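Local coordinates for HupZ (PDB 5ESC), which degrades heme in vitro and has the split-barrel fold of the pyridoxamine 5'-phosphate oxidase family, forming a dimer, at residues S33-L36 / F42-N45; Y44-N47 / T52-N55. All coordinates share one frame; numbering follows the deposited sequence.

Contact 1 of 2, residues S33-L36 / F42-N45; sequences SMRL and FIYN
Arg35 and Ile43 pair antiparallel in a beta hairpin of the split barrel, strand 35-38 lying at one margin of the chain's sheet beside strand 41-46. Two backbone bonds close this pair, Arg35 N to Ile43 O and Ile43 N to Arg35 O, each 2.9 Å. Just before the outer strand, a side chain takes over: Ser33 OG, set between its backbone N and carbonyl carbon (chi1 56°), accepts from Asn45 N at 2.8 Å.

Leu36 CD2 sits over one face of the Phe42 ring, a CH-pi contact 3.8 Å from its centroid. Met34, bent at chi2 and chi3, lays SD on Phe42 CB, with the sulfur 4.9 Å from the Phe42 ring centroid in an oblique Met-aromatic contact, and brings CE to Tyr44 CD1.

The polar grip belongs to Arg35, whose guanidinium also makes a cation-pi contact with Trp96. Ile43 CD1 lies over one of its faces. Arg35 NH2 donates to Ser33 O at 2.8 Å, helping fix the group's rotation, and Asn45 ND2 is held by Ala93 O. Asn45 OD1 receives both NH1 and NH2 of Arg35, each at 3.0 Å, close to the guanidinium plane, with the amide plane turned 47° from it.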
loop_
_atom_site.group_PDB
_atom_site.type_symbol
_atom_site.label_atom_id
_atom_site.label_comp_id
_atom_site.label_asym_id
_atom_site.label_seq_id
_atom_site.Cartn_x
_atom_site.Cartn_y
_atom_site.Cartn_z
ATOM N N SER A 33 -0.870 12.775 -5.823
ATOM C CA SER A 33 -0.972 14.191 -5.409
ATOM C C SER A 33 -0.874 14.304 -3.869
ATOM O O SER A 33 -1.065 15.376 -3.324
ATOM C CB SER A 33 -2.314 14.766 -5.741
ATOM O OG SER A 33 -3.422 14.043 -5.200
ATOM N N MET A 34 -0.626 13.189 -3.176
ATOM C CA MET A 34 -0.581 13.229 -1.701
ATOM C C MET A 34 0.553 14.192 -1.271
ATOM O O MET A 34 1.691 14.052 -1.762
ATOM C CB MET A 34 -0.346 11.888 -1.142
ATOM C CG MET A 34 -0.446 11.832 0.441
ATOM S SD MET A 34 -2.120 11.916 1.099
ATOM C CE MET A 34 -2.880 10.372 0.606
ATOM N N ARG A 35 0.297 15.148 -0.394
ATOM C CA ARG A 35 1.314 16.120 0.011
ATOM C C ARG A 35 1.033 16.700 1.369
ATOM O O ARG A 35 -0.105 16.697 1.796
ATOM C CB ARG A 35 1.304 17.253 -0.985
ATOM C CG ARG A 35 -0.023 17.951 -1.228
ATOM C CD ARG A 35 -0.033 18.628 -2.621
ATOM N NE ARG A 35 -1.220 19.434 -2.862
ATOM C CZ ARG A 35 -2.381 19.017 -3.328
ATOM N NH1 ARG A 35 -3.378 19.859 -3.455
ATOM N NH2 ARG A 35 -2.573 17.753 -3.690
ATOM N N LEU A 36 1.997 17.308 1.995
ATOM C CA LEU A 36 1.812 17.825 3.337
ATOM C C LEU A 36 1.132 19.174 3.297
ATOM O O LEU A 36 1.457 20.035 2.478
ATOM C CB LEU A 36 3.167 17.961 4.076
ATOM C CG LEU A 36 3.839 16.775 4.678
ATOM C CD1 LEU A 36 5.299 17.074 5.100
ATOM C CD2 LEU A 36 3.091 16.026 5.789
ATOM N N PHE A 42 -1.967 15.679 5.773
ATOM C CA PHE A 42 -1.701 15.547 4.357
ATOM C C PHE A 42 -2.978 15.926 3.658
ATOM O O PHE A 42 -4.085 15.840 4.250
ATOM C CB PHE A 42 -1.435 14.102 3.941
ATOM C CG PHE A 42 -0.115 13.533 4.328
ATOM C CD1 PHE A 42 0.982 13.568 3.447
ATOM C CD2 PHE A 42 0.051 12.901 5.572
ATOM C CE1 PHE A 42 2.166 13.000 3.783
ATOM C CE2 PHE A 42 1.276 12.346 5.913
ATOM C CZ PHE A 42 2.324 12.365 5.014
ATOM N N ILE A 43 -2.902 16.331 2.396
ATOM C CA ILE A 43 -4.065 16.475 1.580
ATOM C C ILE A 43 -3.770 15.729 0.285
ATOM O O ILE A 43 -2.583 15.533 -0.039
ATOM C CB ILE A 43 -4.538 17.950 1.305
ATOM C CG1 ILE A 43 -3.445 18.888 0.689
ATOM C CG2 ILE A 43 -5.178 18.584 2.600
ATOM C CD1 ILE A 43 -4.001 20.072 -0.003
ATOM N N TYR A 44 -4.805 15.361 -0.458
ATOM C CA TYR A 44 -4.640 14.818 -1.802
ATOM C C TYR A 44 -5.810 15.279 -2.661
ATOM O O TYR A 44 -6.854 15.597 -2.129
ATOM C CB TYR A 44 -4.465 13.268 -1.830
ATOM C CG TYR A 44 -5.743 12.432 -1.719
ATOM C CD1 TYR A 44 -6.235 12.048 -0.497
ATOM C CD2 TYR A 44 -6.436 12.032 -2.853
ATOM C CE1 TYR A 44 -7.405 11.275 -0.374
ATOM C CE2 TYR A 44 -7.630 11.237 -2.737
ATOM C CZ TYR A 44 -8.085 10.877 -1.486
ATOM O OH TYR A 44 -9.200 10.105 -1.280
ATOM N N ASN A 45 -5.652 15.306 -3.963
ATOM C CA ASN A 45 -6.763 15.649 -4.860
ATOM C C ASN A 45 -7.573 14.380 -5.235
ATOM O O ASN A 45 -6.976 13.449 -5.771
ATOM C CB ASN A 45 -6.182 16.265 -6.116
ATOM C CG ASN A 45 -5.850 17.678 -5.955
ATOM O OD1 ASN A 45 -5.224 18.042 -4.987
ATOM N ND2 ASN A 45 -6.259 18.530 -6.929
#

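Contact 2 of 2, residues Y44-N47 / T52-N55; sequences YNEN and TRIN
Glu46 and Arg53 meet mainly through their carbon chains, although they carry opposite charges. Glu46 CG rests against Arg53 CD at 3.7 Å, and Glu46 OE2 approaches Arg53 CB at 3.5 Å. No salt bridge forms between them: Glu46 OE2 and Arg53 NE stay 5.7 Å apart. The carboxylate and guanidinium planes are nearly parallel, 11° apart. The extended Arg53 chain carries its head past the carboxylate to other acids, with NE paired to Glu57 and NH1 to Asp49.

Glu46 reaches toward the helix with CG anti to the backbone N (chi1 177°), then bends at chi2. Its OE1 is taken by Thr48 OG1, while Glu46 OE2 accepts from Tyr44 OH at 2.7 Å, on the anti side of the carboxylate and 25° out of its plane. The contact joins the end of strand 41-46 to the first turn of helix 51-59, the next element along the chain in this split-barrel domain. One water makes the polar link between the segments, donating to Glu46 OE2 at 3.2 Å and accepting from Arg53 N at 3.1 Å. It spans a gap too wide for a direct bond, since Glu46 OE2 and Arg53 N are 4.1 Å apart.

Beside this bridge, Tyr44 presents its hydroxyl end to the helix. Thr52 also packs against Asn27 and Lys31 of strand 26-31, and its methyl CG2 comes to 3.8 Å from Tyr44 OH.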
loop_
_atom_site.group_PDB
_atom_site.type_symbol
_atom_site.label_atom_id
_atom_site.label_comp_id
_atom_site.label_asym_id
_atom_site.label_seq_id
_atom_site.Cartn_x
_atom_site.Cartn_y
_atom_site.Cartn_z
ATOM N N TYR A 44 -4.805 15.361 -0.458
ATOM C CA TYR A 44 -4.640 14.818 -1.802
ATOM C C TYR A 44 -5.810 15.279 -2.661
ATOM O O TYR A 44 -6.854 15.597 -2.129
ATOM C CB TYR A 44 -4.465 13.268 -1.830
ATOM C CG TYR A 44 -5.743 12.432 -1.719
ATOM C CD1 TYR A 44 -6.235 12.048 -0.497
ATOM C CD2 TYR A 44 -6.436 12.032 -2.853
ATOM C CE1 TYR A 44 -7.405 11.275 -0.374
ATOM C CE2 TYR A 44 -7.630 11.237 -2.737
ATOM C CZ TYR A 44 -8.085 10.877 -1.486
ATOM O OH TYR A 44 -9.200 10.105 -1.280
ATOM N N ASN A 45 -5.652 15.306 -3.963
ATOM C CA ASN A 45 -6.763 15.649 -4.860
ATOM C C ASN A 45 -7.573 14.380 -5.235
ATOM O O ASN A 45 -6.976 13.449 -5.771
ATOM C CB ASN A 45 -6.182 16.265 -6.116
ATOM C CG ASN A 45 -5.850 17.678 -5.955
ATOM O OD1 ASN A 45 -5.224 18.042 -4.987
ATOM N ND2 ASN A 45 -6.259 18.530 -6.929
ATOM N N GLU A 46 -8.869 14.322 -4.952
ATOM C CA GLU A 46 -9.671 13.146 -5.186
ATOM C C GLU A 46 -10.390 13.413 -6.495
ATOM O O GLU A 46 -11.238 14.277 -6.542
ATOM C CB GLU A 46 -10.731 12.974 -4.106
ATOM C CG GLU A 46 -11.632 11.785 -4.355
ATOM C CD GLU A 46 -10.861 10.519 -4.681
ATOM O OE1 GLU A 46 -10.675 10.267 -5.882
ATOM O OE2 GLU A 46 -10.376 9.817 -3.715
ATOM N N ASN A 47 -10.092 12.680 -7.528
ATOM C CA ASN A 47 -10.678 12.947 -8.845
ATOM C C ASN A 47 -11.715 11.887 -9.178
ATOM O O ASN A 47 -12.257 11.874 -10.276
ATOM C CB ASN A 47 -9.576 12.939 -9.900
ATOM C CG ASN A 47 -8.562 14.065 -9.714
ATOM O OD1 ASN A 47 -8.919 15.147 -9.254
ATOM N ND2 ASN A 47 -7.281 13.787 -9.979
ATOM N N THR A 52 -11.013 4.152 -2.367
ATOM C CA THR A 52 -10.337 4.870 -1.294
ATOM C C THR A 52 -11.329 5.898 -0.739
ATOM O O THR A 52 -11.537 6.007 0.461
ATOM C CB THR A 52 -9.037 5.552 -1.780
ATOM O OG1 THR A 52 -8.117 4.545 -2.191
ATOM C CG2 THR A 52 -8.376 6.440 -0.709
ATOM N N ARG A 53 -11.964 6.666 -1.623
ATOM C CA ARG A 53 -12.884 7.682 -1.209
ATOM C C ARG A 53 -14.091 7.125 -0.434
ATOM O O ARG A 53 -14.459 7.688 0.637
ATOM C CB ARG A 53 -13.379 8.527 -2.417
ATOM C CG ARG A 53 -14.338 9.583 -2.008
ATOM C CD ARG A 53 -14.884 10.382 -3.211
ATOM N NE ARG A 53 -15.764 11.435 -2.780
ATOM C CZ ARG A 53 -16.240 12.359 -3.626
ATOM N NH1 ARG A 53 -15.942 12.267 -4.913
ATOM N NH2 ARG A 53 -17.061 13.299 -3.211
ATOM N N ILE A 54 -14.695 6.032 -0.971
ATOM C CA ILE A 54 -15.834 5.391 -0.378
ATOM C C ILE A 54 -15.497 4.896 1.056
ATOM O O ILE A 54 -16.282 5.042 1.989
ATOM C CB ILE A 54 -16.253 4.204 -1.255
ATOM C CG1 ILE A 54 -16.667 4.693 -2.622
ATOM C CG2 ILE A 54 -17.405 3.415 -0.656
ATOM C CD1 ILE A 54 -17.690 5.768 -2.551
ATOM N N ASN A 55 -14.330 4.318 1.196
ATOM C CA ASN A 55 -13.870 3.803 2.474
ATOM C C ASN A 55 -13.617 4.956 3.451
ATOM O O ASN A 55 -14.000 4.867 4.642
ATOM C CB ASN A 55 -12.597 2.967 2.277
ATOM C CG ASN A 55 -12.850 1.633 1.549
ATOM O OD1 ASN A 55 -13.962 1.231 1.302
ATOM N ND2 ASN A 55 -11.761 0.965 1.193
HETATM O O HOH W 1 -10.837 6.788 -4.501
#

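Both contacts use strand 41-46 and are largely buried, but contact 1 lies nearer the middle of the chain, about 5 Å from its centre against about 9 Å for contact 2. Contact 1 holds neighbouring strands together within the sheet, through direct backbone and side-chain bonds and aromatic packing, and buries 506 Å². Contact 2 buries 154 Å² and joins the strand's end to a helix by aliphatic contact and a water, with no direct hydrogen bond across. The centres of contact 1 and contact 2 are about 11 Å apart. Tyr44 belongs to both, its CB and ring carbon CD1 meeting segment 33-36 and its hydroxyl the helix, whereas Asn45 bonds across contact 1 alone.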